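Histone-lysine N-methyltransferase, H3 lysine-9 specific SUVH6 (Arabidopsis thaliana, PDB 6A5K) transfers methyl groups from S-adenosylmethionine to histone H3 and probably recognises methylated non-CG DNA through its SRA domain. Local coordinates at residues 58-62 and 63-67; 152-156 and 157-161; 407-411 and 412-416. The protein carries 1 engineered substitution. All blocks are in the same frame, centred on the assembly; numbering follows the deposited sequence.

Interaction 1: 58-62 and 63-67; sequences FLNSG and VHILG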
loop_
_atom_site.group_PDB
_atom_site.type_symbol
_atom_site.label_atom_id
_atom_site.label_comp_id
_atom_site.label_asym_id
_atom_site.label_seq_id
_atom_site.Cartn_x
_atom_site.Cartn_y
_atom_site.Cartn_z
ATOM N N PHE A 58 -8.211 -10.637 15.834
ATOM C CA PHE A 58 -7.427 -11.661 15.139
ATOM C C PHE A 58 -8.341 -12.530 14.279
ATOM O O PHE A 58 -9.481 -12.817 14.666
ATOM C CB PHE A 58 -6.663 -12.550 16.123
ATOM C CG PHE A 58 -5.343 -11.991 16.570
ATOM C CD1 PHE A 58 -5.190 -10.637 16.821
ATOM C CD2 PHE A 58 -4.259 -12.832 16.774
ATOM C CE1 PHE A 58 -3.975 -10.132 17.248
ATOM C CE2 PHE A 58 -3.042 -12.331 17.202
ATOM C CZ PHE A 58 -2.903 -10.975 17.437
ATOM N N LEU A 59 -7.834 -12.951 13.125
ATOM C CA LEU A 59 -8.570 -13.840 12.231
ATOM C C LEU A 59 -8.032 -15.263 12.351
ATOM O O LEU A 59 -6.838 -15.462 12.596
ATOM C CB LEU A 59 -8.478 -13.353 10.778
ATOM C CG LEU A 59 -8.905 -11.903 10.507
ATOM C CD1 LEU A 59 -8.850 -11.558 9.007
ATOM C CD2 LEU A 59 -10.287 -11.622 11.062
ATOM N N ASN A 60 -8.916 -16.245 12.188
ATOM C CA ASN A 60 -8.528 -17.655 12.244
ATOM C C ASN A 60 -7.777 -18.008 13.527
ATOM O O ASN A 60 -6.868 -18.832 13.513
ATOM C CB ASN A 60 -7.664 -18.019 11.032
ATOM C CG ASN A 60 -8.320 -17.657 9.716
ATOM O OD1 ASN A 60 -9.416 -18.124 9.399
ATOM N ND2 ASN A 60 -7.654 -16.815 8.944
ATOM N N SER A 61 -8.140 -17.369 14.634
ATOM C CA SER A 61 -7.412 -17.578 15.882
ATOM C C SER A 61 -7.829 -18.890 16.534
ATOM O O SER A 61 -8.980 -19.313 16.428
ATOM C CB SER A 61 -7.637 -16.421 16.853
ATOM O OG SER A 61 -8.942 -16.462 17.395
ATOM N N GLY A 62 -6.884 -19.532 17.208
ATOM C CA GLY A 62 -7.152 -20.794 17.870
ATOM C C GLY A 62 -7.138 -21.990 16.934
ATOM O O GLY A 62 -7.373 -23.115 17.372
ATOM N N VAL A 63 -6.875 -21.756 15.648
ATOM C CA VAL A 63 -6.839 -22.852 14.677
ATOM C C VAL A 63 -5.683 -22.754 13.684
ATOM O O VAL A 63 -5.246 -21.662 13.323
ATOM C CB VAL A 63 -8.153 -22.944 13.864
ATOM C CG1 VAL A 63 -9.348 -23.204 14.784
ATOM C CG2 VAL A 63 -8.370 -21.686 13.044
ATOM N N HIS A 64 -5.197 -23.916 13.250
ATOM C CA HIS A 64 -4.220 -24.015 12.168
ATOM C C HIS A 64 -4.945 -24.337 10.870
ATOM O O HIS A 64 -5.934 -25.071 10.873
ATOM C CB HIS A 64 -3.171 -25.098 12.459
ATOM C CG HIS A 64 -2.015 -24.623 13.286
ATOM N ND1 HIS A 64 -2.068 -24.524 14.656
ATOM C CD2 HIS A 64 -0.767 -24.232 12.924
ATOM C CE1 HIS A 64 -0.902 -24.085 15.110
ATOM N NE2 HIS A 64 -0.101 -23.902 14.078
ATOM N N ILE A 65 -4.453 -23.792 9.763
ATOM C CA ILE A 65 -5.042 -24.039 8.449
ATOM C C ILE A 65 -4.062 -24.725 7.494
ATOM O O ILE A 65 -2.923 -24.281 7.344
ATOM C CB ILE A 65 -5.516 -22.720 7.800
ATOM C CG1 ILE A 65 -6.553 -22.032 8.692
ATOM C CG2 ILE A 65 -6.086 -22.982 6.411
ATOM C CD1 ILE A 65 -6.918 -20.639 8.244
ATOM N N LEU A 66 -4.506 -25.798 6.842
ATOM C CA LEU A 66 -3.708 -26.428 5.794
ATOM C C LEU A 66 -4.152 -25.950 4.417
ATOM O O LEU A 66 -5.315 -26.108 4.044
ATOM C CB LEU A 66 -3.805 -27.952 5.881
ATOM C CG LEU A 66 -2.721 -28.767 5.166
ATOM C CD1 LEU A 66 -1.331 -28.414 5.681
ATOM C CD2 LEU A 66 -2.989 -30.263 5.325
ATOM N N GLY A 67 -3.225 -25.360 3.666
ATOM C CA GLY A 67 -3.514 -24.905 2.320
ATOM C C GLY A 67 -3.867 -23.429 2.245
ATOM O O GLY A 67 -3.302 -22.610 2.975
#
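Asn60 and Val63 stand at the two ends of a type II beta turn, with Ser61 in an extended conformation and Gly62 at a positive phi of 80°, a value that favours glycine. The turn belongs to the loop that joins helix 44-54 to strand 77-78 at the SRA domain, and it illustrates a reversal that no hydrogen bond closes, Asn60 O and Val63 N being 3.6 Å apart, while side chains pack across it. Asn60 itself has left-handed helical backbone angles, so the chain bends before the turn as well as within it.

Across the mouth of the turn, Val63 fills the space beside the first carbonyl. Its CG2 methyl occupies the position between its own backbone N and carbonyl carbon (chi1 -61° for CG1), and from there it comes to 3.3 Å from Asn60 O. The same methyl lies 4.2 Å from Asn60 CB, an apolar touch at the root of the amide side chain.

Two residues further on, the CB of Ile65 is directed toward 58-62, and its side chain crosses that of Asn60 at about a right angle. The asparagine amide has its own fixing point, because ND2 donates to the carbonyl of Leu87 in the neighbouring helix 81-87, which limits rotation of the group and presents a flat face to the isoleucine. Farther along, Ile65 O and Gly67 O both accept from Arg172 NH1, which ties the outgoing chain to strand 171-176. The chain of Ile65 is extended beyond CG1 (chi2 171°), and its terminal methyl CD1 sits almost directly above Asn60 CG, 3.6 Å from it over the amide face.

Interaction 2: 152-156 and 157-161; sequences QKLIT and GNLAL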
loop_
_atom_site.group_PDB
_atom_site.type_symbol
_atom_site.label_atom_id
_atom_site.label_comp_id
_atom_site.label_asym_id
_atom_site.label_seq_id
_atom_site.Cartn_x
_atom_site.Cartn_y
_atom_site.Cartn_z
ATOM N N GLN A 152 21.216 -29.984 14.439
ATOM C CA GLN A 152 19.766 -29.952 14.362
ATOM C C GLN A 152 19.228 -31.372 14.499
ATOM O O GLN A 152 19.881 -32.338 14.095
ATOM C CB GLN A 152 19.297 -29.311 13.056
ATOM C CG GLN A 152 19.712 -27.854 12.912
ATOM C CD GLN A 152 19.060 -27.179 11.727
ATOM O OE1 GLN A 152 18.449 -27.835 10.882
ATOM N NE2 GLN A 152 19.170 -25.855 11.666
ATOM N N LYS A 153 18.049 -31.496 15.095
ATOM C CA LYS A 153 17.416 -32.792 15.292
ATOM C C LYS A 153 16.168 -32.890 14.430
ATOM O O LYS A 153 15.554 -31.872 14.101
ATOM C CB LYS A 153 17.055 -32.999 16.764
ATOM C CG LYS A 153 17.965 -33.954 17.532
ATOM C CD LYS A 153 19.360 -34.035 16.940
ATOM C CE LYS A 153 20.199 -35.071 17.673
ATOM N NZ LYS A 153 21.627 -35.040 17.251
ATOM N N LEU A 154 15.790 -34.106 14.053
ATOM C CA LEU A 154 14.549 -34.290 13.314
ATOM C C LEU A 154 13.379 -34.381 14.291
ATOM O O LEU A 154 12.807 -35.451 14.514
ATOM C CB LEU A 154 14.614 -35.527 12.419
ATOM C CG LEU A 154 13.573 -35.492 11.296
ATOM C CD1 LEU A 154 13.865 -34.341 10.339
ATOM C CD2 LEU A 154 13.516 -36.818 10.552
ATOM N N ILE A 155 13.050 -33.235 14.879
ATOM C CA ILE A 155 11.940 -33.109 15.816
ATOM C C ILE A 155 11.120 -31.880 15.455
ATOM O O ILE A 155 11.517 -31.107 14.582
ATOM C CB ILE A 155 12.427 -32.983 17.274
ATOM C CG1 ILE A 155 13.409 -31.814 17.395
ATOM C CG2 ILE A 155 13.083 -34.269 17.735
ATOM C CD1 ILE A 155 13.882 -31.550 18.809
ATOM N N THR A 156 9.988 -31.707 16.134
ATOM C CA THR A 156 9.104 -30.546 15.967
ATOM C C THR A 156 8.950 -30.076 14.513
ATOM O O THR A 156 8.485 -30.829 13.657
ATOM C CB THR A 156 9.588 -29.358 16.832
ATOM O OG1 THR A 156 10.952 -29.053 16.521
ATOM C CG2 THR A 156 9.484 -29.701 18.312
ATOM N N GLY A 157 9.342 -28.833 14.244
ATOM C CA GLY A 157 9.208 -28.251 12.916
ATOM C C GLY A 157 9.896 -29.017 11.798
ATOM O O GLY A 157 9.304 -29.279 10.747
ATOM N N ASN A 158 11.154 -29.379 12.017
ATOM C CA ASN A 158 11.897 -30.121 11.008
ATOM C C ASN A 158 11.227 -31.460 10.692
ATOM O O ASN A 158 11.115 -31.854 9.519
ATOM C CB ASN A 158 13.340 -30.339 11.458
ATOM C CG ASN A 158 14.147 -29.048 11.479
ATOM O OD1 ASN A 158 13.771 -28.053 10.854
ATOM N ND2 ASN A 158 15.267 -29.061 12.194
ATOM N N LEU A 159 10.773 -32.147 11.739
ATOM C CA LEU A 159 10.088 -33.428 11.581
ATOM C C LEU A 159 8.768 -33.256 10.840
ATOM O O LEU A 159 8.394 -34.093 10.023
ATOM C CB LEU A 159 9.843 -34.086 12.947
ATOM C CG LEU A 159 9.127 -35.442 12.937
ATOM C CD1 LEU A 159 9.929 -36.468 12.148
ATOM C CD2 LEU A 159 8.882 -35.937 14.350
ATOM N N ALA A 160 8.060 -32.165 11.124
ATOM C CA ALA A 160 6.788 -31.903 10.459
ATOM C C ALA A 160 6.998 -31.668 8.966
ATOM O O ALA A 160 6.238 -32.167 8.129
ATOM C CB ALA A 160 6.093 -30.708 11.087
ATOM N N LEU A 161 8.029 -30.893 8.642
ATOM C CA LEU A 161 8.343 -30.597 7.251
ATOM C C LEU A 161 8.746 -31.884 6.531
ATOM O O LEU A 161 8.372 -32.103 5.377
ATOM C CB LEU A 161 9.452 -29.544 7.168
ATOM C CG LEU A 161 9.616 -28.689 5.909
ATOM C CD1 LEU A 161 8.286 -28.125 5.407
ATOM C CD2 LEU A 161 10.615 -27.563 6.178
HETATM O O HOH W 1 12.829 -28.191 14.508
#
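Leu154 and Leu159 meet where the loop entering helix 156-167 folds against the helix's first turn, a local contact with a tightly packed part and a watery side. The tight part lies at Asn158 and Gln152, both buried near Phe213. Asn158 ND2 gives a weak, fairly straight bond (3.4 Å) to Lys153 O, and its OD1 is held by Gln132 N; Gln152 lies alongside, and its OE1 accepts from Phe213 N. The leucine pair is a more open apolar touch: the two side chains cross at about a right angle, Leu154 CG lying 3.9 Å from Leu159 CD1. Leu154 carries CG anti to its own N (chi1 -160°), which also brings CD1 to 3.8 Å from Asn158 O, while Phe213 and Tyr201 of the sheet adjoin it. Cutting Leu154 back to an alanine would probably open a gap beside Leu159 CD1 and leave Phe213 and Tyr201 less well covered.

The solvent side is at Thr156. There Thr156 OG1 binds a water at 2.9 Å, and the same water accepts from Asn158 N, an amide of the first helical turn. Backbone bonds of that turn follow: Leu159 N reaches Ile155 O from well above the carbonyl plane, whereas Ala160 N meets Thr156 O at 2.9 Å with a C=O...N angle of 161°. The whole is a helix start of the SRA domain, led in by an inverse gamma turn centred on Leu154.

Interaction 3: 407-411 and 412-416; sequences NRYDN and SLAQG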
loop_
_atom_site.group_PDB
_atom_site.type_symbol
_atom_site.label_atom_id
_atom_site.label_comp_id
_atom_site.label_asym_id
_atom_site.label_seq_id
_atom_site.Cartn_x
_atom_site.Cartn_y
_atom_site.Cartn_z
ATOM N N ASN A 407 -15.772 16.351 0.163
ATOM C CA ASN A 407 -16.576 15.256 0.738
ATOM C C ASN A 407 -16.071 13.841 0.474
ATOM O O ASN A 407 -16.860 12.951 0.152
ATOM C CB ASN A 407 -18.030 15.325 0.242
ATOM C CG ASN A 407 -18.699 16.641 0.559
ATOM O OD1 ASN A 407 -18.960 17.445 -0.334
ATOM N ND2 ASN A 407 -18.951 16.883 1.845
ATOM N N ARG A 408 -14.771 13.620 0.599
ATOM C CA ARG A 408 -14.236 12.293 0.330
ATOM C C ARG A 408 -13.540 11.672 1.521
ATOM O O ARG A 408 -13.124 10.509 1.466
ATOM C CB ARG A 408 -13.270 12.342 -0.841
ATOM C CG ARG A 408 -13.958 12.624 -2.142
ATOM C CD ARG A 408 -12.929 12.819 -3.187
ATOM N NE ARG A 408 -13.507 13.293 -4.427
ATOM C CZ ARG A 408 -13.771 12.518 -5.467
ATOM N NH1 ARG A 408 -13.524 11.213 -5.413
ATOM N NH2 ARG A 408 -14.281 13.058 -6.554
ATOM N N TYR A 409 -13.379 12.447 2.585
ATOM C CA TYR A 409 -12.756 11.909 3.777
ATOM C C TYR A 409 -13.623 10.776 4.325
ATOM O O TYR A 409 -14.822 10.937 4.547
ATOM C CB TYR A 409 -12.544 12.996 4.830
ATOM C CG TYR A 409 -12.191 12.443 6.184
ATOM C CD1 TYR A 409 -11.022 11.722 6.377
ATOM C CD2 TYR A 409 -13.030 12.635 7.272
ATOM C CE1 TYR A 409 -10.699 11.203 7.614
ATOM C CE2 TYR A 409 -12.713 12.123 8.509
ATOM C CZ TYR A 409 -11.548 11.409 8.676
ATOM O OH TYR A 409 -11.239 10.899 9.911
ATOM N N ASP A 410 -13.005 9.615 4.496
ATOM C CA ASP A 410 -13.668 8.466 5.076
ATOM C C ASP A 410 -13.142 8.277 6.489
ATOM O O ASP A 410 -11.952 8.026 6.676
ATOM C CB ASP A 410 -13.423 7.212 4.227
ATOM C CG ASP A 410 -14.275 6.034 4.662
ATOM O OD1 ASP A 410 -14.535 5.886 5.874
ATOM O OD2 ASP A 410 -14.695 5.250 3.787
ATOM N N ASN A 411 -14.028 8.388 7.475
ATOM C CA ASN A 411 -13.614 8.299 8.871
ATOM C C ASN A 411 -13.794 6.901 9.482
ATOM O O ASN A 411 -13.754 6.752 10.699
ATOM C CB ASN A 411 -14.376 9.329 9.717
ATOM C CG ASN A 411 -15.877 9.061 9.770
ATOM O OD1 ASN A 411 -16.370 8.098 9.182
ATOM N ND2 ASN A 411 -16.609 9.911 10.498
ATOM N N SER A 412 -13.993 5.887 8.641
ATOM C CA SER A 412 -14.213 4.515 9.124
ATOM C C SER A 412 -13.085 4.052 10.045
ATOM O O SER A 412 -13.318 3.542 11.158
ATOM C CB SER A 412 -14.338 3.536 7.947
ATOM O OG SER A 412 -15.417 3.870 7.098
ATOM N N LEU A 413 -11.861 4.242 9.563
ATOM C CA LEU A 413 -10.682 3.796 10.279
ATOM C C LEU A 413 -10.532 4.547 11.592
ATOM O O LEU A 413 -10.308 3.934 12.623
ATOM C CB LEU A 413 -9.429 3.966 9.415
ATOM C CG LEU A 413 -8.178 3.223 9.898
ATOM C CD1 LEU A 413 -8.414 1.722 9.897
ATOM C CD2 LEU A 413 -6.983 3.566 9.028
ATOM N N ALA A 414 -10.675 5.867 11.552
ATOM C CA ALA A 414 -10.597 6.682 12.765
ATOM C C ALA A 414 -11.570 6.182 13.834
ATOM O O ALA A 414 -11.251 6.154 15.024
ATOM C CB ALA A 414 -10.869 8.143 12.442
ATOM N N GLN A 415 -12.750 5.757 13.401
ATOM C CA GLN A 415 -13.745 5.255 14.338
ATOM C C GLN A 415 -13.317 3.912 14.937
ATOM O O GLN A 415 -13.282 3.759 16.166
ATOM C CB GLN A 415 -15.107 5.131 13.652
ATOM C CG GLN A 415 -16.129 6.163 14.103
ATOM C CD GLN A 415 -16.056 6.462 15.589
ATOM O OE1 GLN A 415 -15.830 7.606 15.990
ATOM N NE2 GLN A 415 -16.222 5.428 16.416
ATOM N N GLY A 416 -12.991 2.950 14.076
ATOM C CA GLY A 416 -12.543 1.645 14.556
ATOM C C GLY A 416 -11.383 1.754 15.535
ATOM O O GLY A 416 -11.308 1.064 16.561
HETATM O O HOH W 2 -10.650 7.381 8.963
HETATM O O HOH W 3 -11.393 5.058 6.721
#
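Asp410 reaches over Asn411 to grip Ser412, the first residue of helix 412-420 in the SET domain. From CB its side chain heads forward along the chain, CG lying anti to the backbone N (chi1 -171°) and beside the carbonyl carbon. CG thus comes to 3.5 Å from Ser412 OG, and the branch toward the helix, OD1, does the binding. This oxygen accepts twice: Ser412 OG donates on the syn side, a short bond of 2.5 Å, and Ser412 N approaches nearly along the C-O axis at 2.8 Å. The second bond closes an Asx turn. OD2, the other tip, stays 3.7 Å from the same hydroxyl.

The carbonyl of Asp410 continues the work through solvent. Two waters donate to Asp410 O and accept from Leu413 N and Ala414 N, respectively, serving the next two amides of the helix start. Asn411 sits at the N-cap position without a capping bond from its side chain; its backbone O instead takes Gln415 N at 3.0 Å. Asn411 N lies over one face of the Tyr409 ring, offset toward its rim, and the Tyr409 OH touches Ala414 CB at 3.8 Å.

A carboxylate and two bridging waters therefore meet the amides at the start of this helix, and the negative charge there is likely to be favoured by the helix dipole.

All three are local contacts, yet their chemistry follows their place. Interactions 1 and 2 lie in the SRA part, centres 21 Å apart and on the same side of the chain's centre; interaction 3 belongs to the SET domain, 47 Å between centres from interaction 2. Only interaction 2 has buried residues among those that touch, and it alone mixes apolar packing with hydrogen bonds. Interaction 1, a surface turn, relies on methyl-to-amide packing, while interaction 3, also at the surface, is governed by a carboxylate and waters. Interactions 2 and 3 both shape the start of a helix, both with i to i+4 backbone bonds, interaction 2 adding apolar packing and buried amides, interaction 3 a carboxylate and waters.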